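Local coordinates for glyoxalase family protein (Bacillus cereus, PDB 1SS4) that is of unknown function but belongs to the glyoxalase (vicinal oxygen chelate) superfamily, and may act as a metal-dependent enzyme such as a methylmalonyl-CoA epimerase, at residues Asp13-Val19 against Arg71-Phe77; Asn24-Phe29 against Gly138-Ile144; Leu34-Ala40 against Glu59-Thr65; Ile106-Val110 against Tyr131-Tyr135. The contacts are given in a common frame with arbitrary orientation. Numbering follows the deposited sequence.

Contact 1. Residues Asp13-Val19 against Arg71-Phe77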
loop_
_atom_site.group_PDB
_atom_site.type_symbol
_atom_site.label_atom_id
_atom_site.label_comp_id
_atom_site.label_asym_id
_atom_site.label_seq_id
_atom_site.Cartn_x
_atom_site.Cartn_y
_atom_site.Cartn_z
ATOM N N ASP A 13 1.431 -1.021 10.150
ATOM C CA ASP A 13 2.380 -2.125 10.146
ATOM C C ASP A 13 3.024 -2.453 8.811
ATOM O O ASP A 13 4.237 -2.665 8.729
ATOM C CB ASP A 13 1.708 -3.381 10.683
ATOM C CG ASP A 13 2.705 -4.382 11.184
ATOM O OD1 ASP A 13 3.112 -4.271 12.371
ATOM O OD2 ASP A 13 3.107 -5.264 10.385
ATOM N N ASN A 14 2.222 -2.504 7.759
ATOM C CA ASN A 14 2.753 -2.854 6.452
ATOM C C ASN A 14 1.691 -2.713 5.373
ATOM O O ASN A 14 0.501 -2.561 5.668
ATOM C CB ASN A 14 3.220 -4.323 6.459
ATOM C CG ASN A 14 2.042 -5.322 6.651
ATOM O OD1 ASN A 14 1.243 -5.541 5.746
ATOM N ND2 ASN A 14 1.943 -5.908 7.842
ATOM N N VAL A 15 2.147 -2.752 4.128
ATOM C CA VAL A 15 1.245 -2.769 2.989
ATOM C C VAL A 15 1.617 -4.120 2.395
ATOM O O VAL A 15 2.790 -4.484 2.391
ATOM C CB VAL A 15 1.541 -1.659 1.970
ATOM C CG1 VAL A 15 3.003 -1.688 1.589
ATOM C CG2 VAL A 15 0.678 -1.863 0.734
ATOM N N SER A 16 0.633 -4.900 1.954
ATOM C CA SER A 16 0.961 -6.203 1.399
ATOM C C SER A 16 0.641 -6.262 -0.059
ATOM O O SER A 16 -0.287 -5.578 -0.532
ATOM C CB SER A 16 0.222 -7.331 2.121
ATOM O OG SER A 16 -1.169 -7.260 1.831
ATOM N N ILE A 17 1.422 -7.084 -0.769
ATOM C CA ILE A 17 1.271 -7.272 -2.212
ATOM C C ILE A 17 1.211 -8.788 -2.468
ATOM O O ILE A 17 2.009 -9.540 -1.909
ATOM C CB ILE A 17 2.505 -6.700 -2.997
ATOM C CG1 ILE A 17 2.861 -5.293 -2.497
ATOM C CG2 ILE A 17 2.196 -6.672 -4.515
ATOM C CD1 ILE A 17 4.196 -4.751 -3.048
ATOM N N VAL A 18 0.252 -9.220 -3.282
ATOM C CA VAL A 18 0.103 -10.626 -3.650
ATOM C C VAL A 18 0.898 -10.767 -4.945
ATOM O O VAL A 18 0.656 -10.042 -5.902
ATOM C CB VAL A 18 -1.381 -10.980 -3.890
ATOM C CG1 VAL A 18 -1.515 -12.384 -4.454
ATOM C CG2 VAL A 18 -2.126 -10.870 -2.593
ATOM N N VAL A 19 1.870 -11.676 -4.960
ATOM C CA VAL A 19 2.704 -11.835 -6.132
ATOM C C VAL A 19 2.697 -13.253 -6.684
ATOM O O VAL A 19 2.232 -14.191 -6.021
ATOM C CB VAL A 19 4.154 -11.399 -5.838
ATOM C CG1 VAL A 19 4.161 -9.958 -5.340
ATOM C CG2 VAL A 19 4.789 -12.318 -4.798
ATOM N N ARG A 71 7.132 -1.551 6.384
ATOM C CA ARG A 71 7.234 -2.918 5.925
ATOM C C ARG A 71 6.348 -3.218 4.730
ATOM O O ARG A 71 5.272 -2.634 4.572
ATOM C CB ARG A 71 6.873 -3.882 7.062
ATOM C CG ARG A 71 7.892 -3.950 8.189
ATOM C CD ARG A 71 7.334 -4.694 9.414
ATOM N NE ARG A 71 8.410 -4.981 10.354
ATOM C CZ ARG A 71 8.937 -4.090 11.187
ATOM N NH1 ARG A 71 8.473 -2.846 11.219
ATOM N NH2 ARG A 71 9.955 -4.436 11.963
ATOM N N ILE A 72 6.819 -4.152 3.906
ATOM C CA ILE A 72 6.078 -4.623 2.746
ATOM C C ILE A 72 5.934 -6.130 2.935
ATOM O O ILE A 72 6.922 -6.859 3.056
ATOM C CB ILE A 72 6.817 -4.356 1.437
ATOM C CG1 ILE A 72 6.870 -2.861 1.180
ATOM C CG2 ILE A 72 6.140 -5.105 0.276
ATOM C CD1 ILE A 72 7.938 -2.460 0.145
ATOM N N GLU A 73 4.693 -6.590 2.987
ATOM C CA GLU A 73 4.432 -8.013 3.141
ATOM C C GLU A 73 4.150 -8.572 1.761
ATOM O O GLU A 73 3.257 -8.086 1.060
ATOM C CB GLU A 73 3.212 -8.250 4.037
ATOM C CG GLU A 73 2.956 -9.722 4.334
ATOM C CD GLU A 73 1.777 -9.946 5.291
ATOM O OE1 GLU A 73 1.733 -9.309 6.368
ATOM O OE2 GLU A 73 0.896 -10.762 4.975
ATOM N N LEU A 74 4.900 -9.595 1.381
ATOM C CA LEU A 74 4.725 -10.236 0.090
ATOM C C LEU A 74 4.050 -11.583 0.329
ATOM O O LEU A 74 4.462 -12.350 1.214
ATOM C CB LEU A 74 6.095 -10.405 -0.590
ATOM C CG LEU A 74 6.868 -9.099 -0.811
ATOM C CD1 LEU A 74 8.296 -9.397 -1.258
ATOM C CD2 LEU A 74 6.157 -8.218 -1.864
ATOM N N SER A 75 2.985 -11.849 -0.430
ATOM C CA SER A 75 2.230 -13.094 -0.315
ATOM C C SER A 75 2.100 -13.808 -1.657
ATOM O O SER A 75 1.932 -13.171 -2.700
ATOM C CB SER A 75 0.816 -12.827 0.217
ATOM O OG SER A 75 0.849 -12.479 1.587
ATOM N N ARG A 76 2.178 -15.131 -1.609
ATOM C CA ARG A 76 2.018 -15.980 -2.786
ATOM C C ARG A 76 1.017 -17.074 -2.412
ATOM O O ARG A 76 1.235 -17.824 -1.453
ATOM C CB ARG A 76 3.344 -16.629 -3.181
ATOM C CG ARG A 76 3.217 -17.537 -4.392
ATOM C CD ARG A 76 4.571 -18.118 -4.775
ATOM N NE ARG A 76 5.113 -19.013 -3.750
ATOM C CZ ARG A 76 4.770 -20.292 -3.617
ATOM N NH1 ARG A 76 3.881 -20.837 -4.443
ATOM N NH2 ARG A 76 5.327 -21.031 -2.667
ATOM N N PHE A 77 -0.082 -17.154 -3.157
ATOM C CA PHE A 77 -1.110 -18.155 -2.900
ATOM C C PHE A 77 -0.762 -19.508 -3.528
ATOM O O PHE A 77 -0.425 -19.568 -4.693
ATOM C CB PHE A 77 -2.454 -17.688 -3.473
ATOM C CG PHE A 77 -3.221 -16.754 -2.565
ATOM C CD1 PHE A 77 -4.065 -17.261 -1.579
ATOM C CD2 PHE A 77 -3.076 -15.372 -2.674
ATOM C CE1 PHE A 77 -4.754 -16.398 -0.704
ATOM C CE2 PHE A 77 -3.752 -14.510 -1.814
ATOM C CZ PHE A 77 -4.594 -15.019 -0.823
HETATM O O HOH W 1 4.706 0.216 7.121
HETATM O O HOH W 2 6.195 -1.588 10.333
HETATM O O HOH W 3 -0.192 -15.593 -5.453
#
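Asp13-Val19 and Arg71-Phe77 run side by side in the same direction, their short axes approaching to 4.5 Å at an angle of 30°. Five backbone hydrogen bonds join them in the parallel pattern, Val15 and Ile17 each giving N-H to one residue and receiving at O from the residue two further on: Val15 N to Arg71 O (3.2 Å), Glu73 N to Val15 O (2.9 Å), Ile17 N to Glu73 O (2.8 Å), Ser75 N to Ile17 O (2.9 Å) and Val19 N to Ser75 O (2.7 Å). Waters bridge both ends, joining Asp13 O to Arg71 N (weakly at Asp13 O) and to Arg71 NH1, and Val19 O to Phe77 N. Side chains alternate: Val15, Ile17, Ile72 and Leu74 make one face wholly apolar, where Phe29 of helix 22-32 packs on Ile17 and Ile72; Ser16, Val18, Glu73 and Ser75 make the other mixed, with Val18 CG1 3.8 Å from Phe77 CD2 at the ring edge. Asn14 OD1 bonds Arg98 of the second subunit, which also adds an antiparallel strand alongside Asn14-Val18. This is the parallel pairing of first and last strands in a βαβββ module, the repeating unit of the vicinal oxygen chelate fold.

Contact 2. Residues Asn24-Phe29 against Gly138-Ile144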
loop_
_atom_site.group_PDB
_atom_site.type_symbol
_atom_site.label_atom_id
_atom_site.label_comp_id
_atom_site.label_asym_id
_atom_site.label_seq_id
_atom_site.Cartn_x
_atom_site.Cartn_y
_atom_site.Cartn_z
ATOM N N ASN A 24 11.216 -13.851 -6.781
ATOM C CA ASN A 24 11.491 -12.670 -7.600
ATOM C C ASN A 24 11.121 -11.356 -6.916
ATOM O O ASN A 24 11.836 -10.351 -7.049
ATOM C CB ASN A 24 10.753 -12.730 -8.943
ATOM C CG ASN A 24 11.289 -13.800 -9.866
ATOM O OD1 ASN A 24 12.433 -14.233 -9.737
ATOM N ND2 ASN A 24 10.465 -14.223 -10.820
ATOM N N ALA A 25 9.993 -11.349 -6.209
ATOM C CA ALA A 25 9.551 -10.129 -5.520
ATOM C C ALA A 25 10.525 -9.781 -4.391
ATOM O O ALA A 25 10.913 -8.628 -4.233
ATOM C CB ALA A 25 8.134 -10.313 -4.980
ATOM N N ILE A 26 10.930 -10.782 -3.613
ATOM C CA ILE A 26 11.900 -10.554 -2.542
ATOM C C ILE A 26 13.158 -9.946 -3.176
ATOM O O ILE A 26 13.671 -8.933 -2.716
ATOM C CB ILE A 26 12.296 -11.883 -1.820
ATOM C CG1 ILE A 26 11.098 -12.436 -1.045
ATOM C CG2 ILE A 26 13.469 -11.634 -0.870
ATOM C CD1 ILE A 26 11.374 -13.748 -0.341
ATOM N N SER A 27 13.640 -10.558 -4.249
ATOM C CA SER A 27 14.844 -10.054 -4.906
ATOM C C SER A 27 14.714 -8.585 -5.310
ATOM O O SER A 27 15.622 -7.781 -5.093
ATOM C CB SER A 27 15.157 -10.908 -6.140
ATOM O OG SER A 27 16.201 -10.329 -6.902
ATOM N N PHE A 28 13.576 -8.234 -5.895
ATOM C CA PHE A 28 13.328 -6.867 -6.327
ATOM C C PHE A 28 13.333 -5.851 -5.180
ATOM O O PHE A 28 13.991 -4.819 -5.264
ATOM C CB PHE A 28 11.991 -6.786 -7.071
ATOM C CG PHE A 28 11.629 -5.398 -7.500
ATOM C CD1 PHE A 28 12.340 -4.768 -8.522
ATOM C CD2 PHE A 28 10.603 -4.708 -6.874
ATOM C CE1 PHE A 28 12.026 -3.464 -8.908
ATOM C CE2 PHE A 28 10.281 -3.400 -7.249
ATOM C CZ PHE A 28 10.994 -2.780 -8.267
ATOM N N PHE A 29 12.604 -6.133 -4.104
ATOM C CA PHE A 29 12.577 -5.183 -3.014
ATOM C C PHE A 29 13.919 -5.105 -2.295
ATOM O O PHE A 29 14.249 -4.076 -1.712
ATOM C CB PHE A 29 11.390 -5.487 -2.104
ATOM C CG PHE A 29 10.074 -5.021 -2.701
ATOM C CD1 PHE A 29 9.755 -3.664 -2.718
ATOM C CD2 PHE A 29 9.220 -5.914 -3.327
ATOM C CE1 PHE A 29 8.597 -3.200 -3.365
ATOM C CE2 PHE A 29 8.049 -5.467 -3.983
ATOM C CZ PHE A 29 7.743 -4.106 -4.000
ATOM N N GLY A 138 8.054 -2.399 -11.645
ATOM C CA GLY A 138 9.076 -3.310 -11.175
ATOM C C GLY A 138 8.745 -4.771 -11.364
ATOM O O GLY A 138 8.207 -5.167 -12.400
ATOM N N VAL A 139 9.066 -5.579 -10.356
ATOM C CA VAL A 139 8.792 -7.006 -10.419
ATOM C C VAL A 139 7.334 -7.268 -10.811
ATOM O O VAL A 139 6.404 -6.689 -10.246
ATOM C CB VAL A 139 9.134 -7.709 -9.080
ATOM C CG1 VAL A 139 8.265 -7.165 -7.953
ATOM C CG2 VAL A 139 8.975 -9.226 -9.237
ATOM N N GLU A 140 7.159 -8.108 -11.831
ATOM C CA GLU A 140 5.838 -8.458 -12.324
ATOM C C GLU A 140 4.969 -7.246 -12.683
ATOM O O GLU A 140 3.740 -7.279 -12.528
ATOM C CB GLU A 140 5.151 -9.336 -11.285
ATOM C CG GLU A 140 5.797 -10.718 -11.162
ATOM C CD GLU A 140 5.357 -11.499 -9.932
ATOM O OE1 GLU A 140 4.218 -11.302 -9.470
ATOM O OE2 GLU A 140 6.152 -12.331 -9.432
ATOM N N GLY A 141 5.613 -6.190 -13.170
ATOM C CA GLY A 141 4.915 -4.973 -13.565
ATOM C C GLY A 141 4.333 -4.105 -12.455
ATOM O O GLY A 141 3.675 -3.099 -12.736
ATOM N N ILE A 142 4.579 -4.475 -11.200
ATOM C CA ILE A 142 4.044 -3.728 -10.064
ATOM C C ILE A 142 4.550 -2.281 -10.011
ATOM O O ILE A 142 5.752 -2.015 -10.062
ATOM C CB ILE A 142 4.354 -4.489 -8.751
ATOM C CG1 ILE A 142 3.568 -5.811 -8.767
ATOM C CG2 ILE A 142 3.969 -3.649 -7.509
ATOM C CD1 ILE A 142 3.991 -6.818 -7.721
ATOM N N LEU A 143 3.612 -1.350 -9.903
ATOM C CA LEU A 143 3.928 0.072 -9.871
ATOM C C LEU A 143 4.558 0.552 -8.562
ATOM O O LEU A 143 3.997 0.365 -7.474
ATOM C CB LEU A 143 2.667 0.889 -10.152
ATOM C CG LEU A 143 2.868 2.382 -10.430
ATOM C CD1 LEU A 143 3.612 2.539 -11.752
ATOM C CD2 LEU A 143 1.494 3.082 -10.502
ATOM N N ILE A 144 5.726 1.185 -8.696
ATOM C CA ILE A 144 6.480 1.745 -7.577
ATOM C C ILE A 144 6.857 3.176 -7.929
ATOM O O ILE A 144 7.021 3.509 -9.087
ATOM C CB ILE A 144 7.794 0.982 -7.359
ATOM C CG1 ILE A 144 7.513 -0.503 -7.151
ATOM C CG2 ILE A 144 8.519 1.549 -6.189
ATOM C CD1 ILE A 144 6.717 -0.792 -5.907
HETATM O O HOH W 4 8.039 -13.110 -11.099
#
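Here the helix of the first βαβββ module meets the turn that leads into the last strand of the second, joining the two halves of the glyoxalase fold. Val139 is the main bump. It reaches into a hollow on the helix between Asn24, Ala25 and Phe28, with CG2 3.9 Å from Asn24 CB and CG1 3.6 Å from Phe28 CD2. The Phe28 ring fills the space in return, laying one face over the Gly138-Val139 backbone. Its CZ comes to 3.5 Å from Gly138 CA, so close that a beta carbon there would collide. Ile144 CG1 meets the edge of the same ring, 4.0 Å from Phe28 CE2. Deeper in, Phe29 reaches Ile144 CD1 with CZ at 4.0 Å, and also packs on Ile72 and Leu74. At the margin Glu140 accepts from the backbone N of Glu20 (OE1) and Ser21 (OE2), just before helix 22-32, and OE1 pairs with Arg87. A water bridges the remaining gap, 2.7 Å from Asn24 ND2 and 2.6 Å from Glu140 OE2.

Contact 3. Residues Leu34-Ala40 against Glu59-Thr65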
loop_
_atom_site.group_PDB
_atom_site.type_symbol
_atom_site.label_atom_id
_atom_site.label_comp_id
_atom_site.label_asym_id
_atom_site.label_seq_id
_atom_site.Cartn_x
_atom_site.Cartn_y
_atom_site.Cartn_z
ATOM N N LEU A 34 15.099 -2.721 0.804
ATOM C CA LEU A 34 14.450 -3.303 1.975
ATOM C C LEU A 34 15.137 -4.621 2.332
ATOM O O LEU A 34 15.761 -5.270 1.482
ATOM C CB LEU A 34 12.958 -3.562 1.730
ATOM C CG LEU A 34 12.115 -2.287 1.660
ATOM C CD1 LEU A 34 12.002 -1.825 0.216
ATOM C CD2 LEU A 34 10.727 -2.570 2.248
ATOM N N ASN A 35 15.019 -5.005 3.599
ATOM C CA ASN A 35 15.613 -6.254 4.076
ATOM C C ASN A 35 14.519 -7.268 4.398
ATOM O O ASN A 35 13.419 -6.901 4.813
ATOM C CB ASN A 35 16.465 -5.984 5.318
ATOM C CG ASN A 35 17.525 -4.919 5.075
ATOM O OD1 ASN A 35 18.067 -4.804 3.972
ATOM N ND2 ASN A 35 17.833 -4.140 6.114
ATOM N N LEU A 36 14.832 -8.546 4.193
ATOM C CA LEU A 36 13.899 -9.627 4.440
ATOM C C LEU A 36 13.969 -10.035 5.907
ATOM O O LEU A 36 15.019 -10.487 6.363
ATOM C CB LEU A 36 14.263 -10.812 3.554
ATOM C CG LEU A 36 13.509 -12.125 3.707
ATOM C CD1 LEU A 36 12.015 -11.932 3.392
ATOM C CD2 LEU A 36 14.120 -13.132 2.754
ATOM N N GLU A 37 12.865 -9.861 6.638
ATOM C CA GLU A 37 12.802 -10.206 8.068
ATOM C C GLU A 37 12.506 -11.676 8.253
ATOM O O GLU A 37 13.075 -12.340 9.123
ATOM C CB GLU A 37 11.700 -9.428 8.795
ATOM C CG GLU A 37 11.970 -7.973 9.062
ATOM C CD GLU A 37 10.922 -7.366 9.991
ATOM O OE1 GLU A 37 9.720 -7.425 9.651
ATOM O OE2 GLU A 37 11.298 -6.830 11.056
ATOM N N GLY A 38 11.607 -12.188 7.430
ATOM C CA GLY A 38 11.248 -13.580 7.548
ATOM C C GLY A 38 10.502 -14.066 6.330
ATOM O O GLY A 38 10.043 -13.280 5.491
ATOM N N ARG A 39 10.369 -15.380 6.249
ATOM C CA ARG A 39 9.697 -16.009 5.137
ATOM C C ARG A 39 9.134 -17.317 5.650
ATOM O O ARG A 39 9.831 -18.066 6.336
ATOM C CB ARG A 39 10.715 -16.255 4.025
ATOM C CG ARG A 39 10.165 -16.972 2.842
ATOM C CD ARG A 39 11.209 -17.058 1.745
ATOM N NE ARG A 39 10.625 -17.655 0.553
ATOM C CZ ARG A 39 11.185 -17.629 -0.644
ATOM N NH1 ARG A 39 12.362 -17.030 -0.818
ATOM N NH2 ARG A 39 10.562 -18.191 -1.667
ATOM N N ALA A 40 7.878 -17.597 5.328
ATOM C CA ALA A 40 7.279 -18.823 5.805
ATOM C C ALA A 40 6.019 -19.228 5.068
ATOM O O ALA A 40 5.347 -18.410 4.445
ATOM C CB ALA A 40 6.991 -18.698 7.292
ATOM N N GLU A 59 2.401 -18.527 0.994
ATOM C CA GLU A 59 3.765 -18.348 1.447
ATOM C C GLU A 59 3.908 -16.839 1.627
ATOM O O GLU A 59 3.536 -16.052 0.740
ATOM C CB GLU A 59 4.773 -18.849 0.419
ATOM C CG GLU A 59 6.193 -18.903 0.976
ATOM C CD GLU A 59 7.217 -19.289 -0.079
ATOM O OE1 GLU A 59 6.814 -19.488 -1.246
ATOM O OE2 GLU A 59 8.423 -19.388 0.258
ATOM N N ILE A 60 4.452 -16.445 2.769
ATOM C CA ILE A 60 4.611 -15.037 3.117
ATOM C C ILE A 60 6.057 -14.631 3.362
ATOM O O ILE A 60 6.857 -15.420 3.872
ATOM C CB ILE A 60 3.800 -14.725 4.393
ATOM C CG1 ILE A 60 2.304 -14.843 4.091
ATOM C CG2 ILE A 60 4.120 -13.337 4.908
ATOM C CD1 ILE A 60 1.452 -14.789 5.330
ATOM N N ALA A 61 6.382 -13.396 2.995
ATOM C CA ALA A 61 7.719 -12.848 3.201
ATOM C C ALA A 61 7.552 -11.418 3.692
ATOM O O ALA A 61 6.826 -10.637 3.086
ATOM C CB ALA A 61 8.516 -12.870 1.911
HETATM N N MSE A 62 8.216 -11.072 4.785
HETATM C CA MSE A 62 8.103 -9.728 5.322
HETATM C C MSE A 62 9.382 -8.934 5.075
HETATM O O MSE A 62 10.468 -9.356 5.472
HETATM C CB MSE A 62 7.805 -9.790 6.821
HETATM C CG MSE A 62 7.453 -8.448 7.447
HETATM SE SE MSE A 62 5.749 -7.703 6.826
HETATM C CE MSE A 62 4.486 -8.812 7.854
HETATM N N MSE A 63 9.238 -7.799 4.390
HETATM C CA MSE A 63 10.359 -6.910 4.076
HETATM C C MSE A 63 10.270 -5.696 5.005
HETATM O O MSE A 63 9.181 -5.175 5.242
HETATM C CB MSE A 63 10.256 -6.371 2.643
HETATM C CG MSE A 63 9.988 -7.381 1.543
HETATM SE SE MSE A 63 11.436 -8.660 1.393
HETATM C CE MSE A 63 12.830 -7.533 0.679
ATOM N N VAL A 64 11.411 -5.217 5.482
ATOM C CA VAL A 64 11.428 -4.050 6.348
ATOM C C VAL A 64 12.420 -3.012 5.827
ATOM O O VAL A 64 13.445 -3.364 5.230
ATOM C CB VAL A 64 11.798 -4.432 7.800
ATOM C CG1 VAL A 64 13.257 -4.941 7.871
ATOM C CG2 VAL A 64 11.585 -3.226 8.719
ATOM N N THR A 65 12.118 -1.734 6.030
ATOM C CA THR A 65 13.030 -0.691 5.574
ATOM C C THR A 65 14.165 -0.563 6.588
ATOM O O THR A 65 14.017 -0.955 7.745
ATOM C CB THR A 65 12.335 0.671 5.498
ATOM O OG1 THR A 65 11.619 0.905 6.724
ATOM C CG2 THR A 65 11.384 0.715 4.316
#
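Glu59 opens the pairing with a salt bridge: its OE2 accepts from Arg39 NE at 2.8 Å and from Arg39 NH2 at 3.1 Å, while Arg76 and Asp23 give these two charges further partners. Ile60 makes both bonds of a hydrogen-bonded antiparallel pair with Ala40, N to Ala40 O at 2.7 Å and O to Ala40 N at 2.8 Å. Ala61 follows in a non-hydrogen-bonded pair with Arg39, and its CB lies 3.9 Å from Leu36 CD1. At Met62, a selenomethionine, the regular pattern breaks: its N bonds Gly38 O at 3.0 Å, but its O takes Glu37 N at 2.7 Å. The extra residue opposite makes a beta bulge and shifts the register by one. Glu37 lies across Met62 and Val64, its carboxylate bound to Arg71. Met63, also selenomethionine, faces Leu36, with SE 3.9 Å from Leu36 CD1. Val64 restores the paired bonds, N to Asn35 O at 2.7 Å and O to Asn35 N at 2.8 Å. Thr65 ends the walk, its CG2 3.9 Å from Leu34 CD2. Within this chain's four-stranded sheet, strand 35-42 forms the edge and strand 57-64 lies between it and strand 71-79; helix 22-32 covers the face bearing Ala61 and Met63.

Contact 4. Residues Ile106-Val110 against Tyr131-Tyr135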
loop_
_atom_site.group_PDB
_atom_site.type_symbol
_atom_site.label_atom_id
_atom_site.label_comp_id
_atom_site.label_asym_id
_atom_site.label_seq_id
_atom_site.Cartn_x
_atom_site.Cartn_y
_atom_site.Cartn_z
ATOM N N ILE A 106 18.503 8.565 -7.314
ATOM C CA ILE A 106 17.490 7.999 -8.185
ATOM C C ILE A 106 18.033 7.512 -9.527
ATOM O O ILE A 106 17.562 6.508 -10.067
ATOM C CB ILE A 106 16.334 9.016 -8.380
ATOM C CG1 ILE A 106 15.165 8.358 -9.112
ATOM C CG2 ILE A 106 16.841 10.255 -9.111
ATOM C CD1 ILE A 106 13.962 9.270 -9.221
ATOM N N ASP A 107 19.037 8.192 -10.073
ATOM C CA ASP A 107 19.584 7.737 -11.348
ATOM C C ASP A 107 20.225 6.351 -11.229
ATOM O O ASP A 107 19.993 5.483 -12.069
ATOM C CB ASP A 107 20.595 8.750 -11.905
ATOM C CG ASP A 107 19.933 10.030 -12.404
ATOM O OD1 ASP A 107 18.833 9.967 -12.998
ATOM O OD2 ASP A 107 20.530 11.112 -12.223
ATOM N N GLU A 108 21.018 6.128 -10.188
ATOM C CA GLU A 108 21.646 4.827 -10.001
ATOM C C GLU A 108 20.548 3.772 -9.815
ATOM O O GLU A 108 20.603 2.688 -10.400
ATOM C CB GLU A 108 22.563 4.854 -8.775
ATOM C CG GLU A 108 23.516 3.674 -8.630
ATOM C CD GLU A 108 22.821 2.368 -8.282
ATOM O OE1 GLU A 108 21.999 2.360 -7.337
ATOM O OE2 GLU A 108 23.106 1.343 -8.945
HETATM N N MSE A 109 19.539 4.101 -9.012
HETATM C CA MSE A 109 18.445 3.163 -8.755
HETATM C C MSE A 109 17.663 2.847 -10.028
HETATM O O MSE A 109 17.310 1.691 -10.275
HETATM C CB MSE A 109 17.497 3.725 -7.690
HETATM C CG MSE A 109 16.414 2.739 -7.255
HETATM SE SE MSE A 109 17.121 1.088 -6.515
HETATM C CE MSE A 109 17.478 1.722 -4.728
ATOM N N VAL A 110 17.388 3.869 -10.834
ATOM C CA VAL A 110 16.654 3.648 -12.077
ATOM C C VAL A 110 17.521 2.825 -13.025
ATOM O O VAL A 110 17.050 1.870 -13.647
ATOM C CB VAL A 110 16.267 4.986 -12.775
ATOM C CG1 VAL A 110 15.705 4.704 -14.163
ATOM C CG2 VAL A 110 15.229 5.727 -11.945
ATOM N N TYR A 131 12.588 17.954 -5.278
ATOM C CA TYR A 131 12.561 16.539 -5.628
ATOM C C TYR A 131 12.831 16.223 -7.081
ATOM O O TYR A 131 12.726 17.068 -7.959
ATOM C CB TYR A 131 11.184 15.935 -5.324
ATOM C CG TYR A 131 10.867 15.688 -3.880
ATOM C CD1 TYR A 131 11.571 14.731 -3.143
ATOM C CD2 TYR A 131 9.836 16.384 -3.250
ATOM C CE1 TYR A 131 11.254 14.471 -1.813
ATOM C CE2 TYR A 131 9.512 16.133 -1.918
ATOM C CZ TYR A 131 10.226 15.175 -1.205
ATOM O OH TYR A 131 9.915 14.924 0.112
ATOM N N ARG A 132 13.166 14.963 -7.303
ATOM C CA ARG A 132 13.367 14.402 -8.625
ATOM C C ARG A 132 12.647 13.078 -8.392
ATOM O O ARG A 132 12.877 12.422 -7.374
ATOM C CB ARG A 132 14.847 14.173 -8.936
ATOM C CG ARG A 132 15.584 15.427 -9.441
ATOM C CD ARG A 132 16.971 15.080 -9.979
ATOM N NE ARG A 132 16.896 14.291 -11.206
ATOM C CZ ARG A 132 17.743 13.319 -11.523
ATOM N NH1 ARG A 132 18.740 13.018 -10.699
ATOM N NH2 ARG A 132 17.584 12.632 -12.646
ATOM N N LEU A 133 11.755 12.696 -9.299
ATOM C CA LEU A 133 11.025 11.450 -9.103
ATOM C C LEU A 133 10.531 10.806 -10.390
ATOM O O LEU A 133 10.499 11.436 -11.445
ATOM C CB LEU A 133 9.828 11.687 -8.179
ATOM C CG LEU A 133 8.644 12.421 -8.806
ATOM C CD1 LEU A 133 7.426 12.273 -7.906
ATOM C CD2 LEU A 133 8.993 13.894 -9.033
ATOM N N CYS A 134 10.139 9.539 -10.276
ATOM C CA CYS A 134 9.632 8.784 -11.404
ATOM C C CYS A 134 8.776 7.617 -10.918
ATOM O O CYS A 134 8.730 7.315 -9.720
ATOM C CB CYS A 134 10.787 8.223 -12.234
ATOM S SG CYS A 134 11.764 6.978 -11.362
ATOM N N TYR A 135 8.103 6.986 -11.870
ATOM C CA TYR A 135 7.285 5.804 -11.616
ATOM C C TYR A 135 7.978 4.703 -12.388
ATOM O O TYR A 135 8.423 4.906 -13.517
ATOM C CB TYR A 135 5.866 5.955 -12.165
ATOM C CG TYR A 135 4.869 6.624 -11.247
ATOM C CD1 TYR A 135 3.503 6.605 -11.552
ATOM C CD2 TYR A 135 5.278 7.289 -10.097
ATOM C CE1 TYR A 135 2.577 7.231 -10.731
ATOM C CE2 TYR A 135 4.364 7.924 -9.277
ATOM C CZ TYR A 135 3.013 7.891 -9.603
ATOM O OH TYR A 135 2.118 8.550 -8.804
HETATM O O HOH W 5 20.298 11.136 -9.172
#
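Ile106 and Arg132 bury the most surface here, with Cys134 next. Ile106 points from the first turn of its helix onto the strand, where CD1 lies 3.7 Å from Leu133 CA and 3.8 Å from Cys134 SG. Its CG2 sits over one face of the Arg132 guanidinium, 3.7 Å from NH1, leaving the edge open to charge. Asp107 takes that edge in a two-pronged salt bridge: Arg132 NH2 donates to Asp107 OD1 and Arg132 NH1 to Asp107 OD2, each at 3.0 Å. Cys134, two residues on and on the same face, sets SG against Ile106 CD1 and, one helical turn on, 3.7 Å from Val110 CG2. Leu133 points away, where Trp46 of the second subunit packs against it. Helix and strand run nearly alike, at 16° with axes 9.9 Å apart. Strand 95-103, helix 106-115 and strands 119-127, 131-137 and 143-149, in sheet order 1-4-3-2, form a βαβββ module, the second repeat of the glyoxalase (vicinal oxygen chelate) fold; this contact seats its helix on the third strand.

From the N terminus, strand 9-18 leads into helix 22-32 and then strand 35-42. Contact 3 closes first, pairing that strand with 57-64; the chain turns back and contact 1 closes around it, bringing 71-77 beside 13-19. These two are the outer strand pairs of one four-stranded sheet, whose middle strands 57-64 and 71-79 are neighbours, joined also by the salt bridge from Arg76 NH2 to Glu59 OE1 (2.6 Å). Contact 4 comes later, in series with both, seating helix 106-115 on the second sheet. Contact 2 closes last: its long loop encloses contacts 3 and 4 and crosses contact 1, tying the first module's helix to the second. Phe29 packs where contacts 1 and 2 meet.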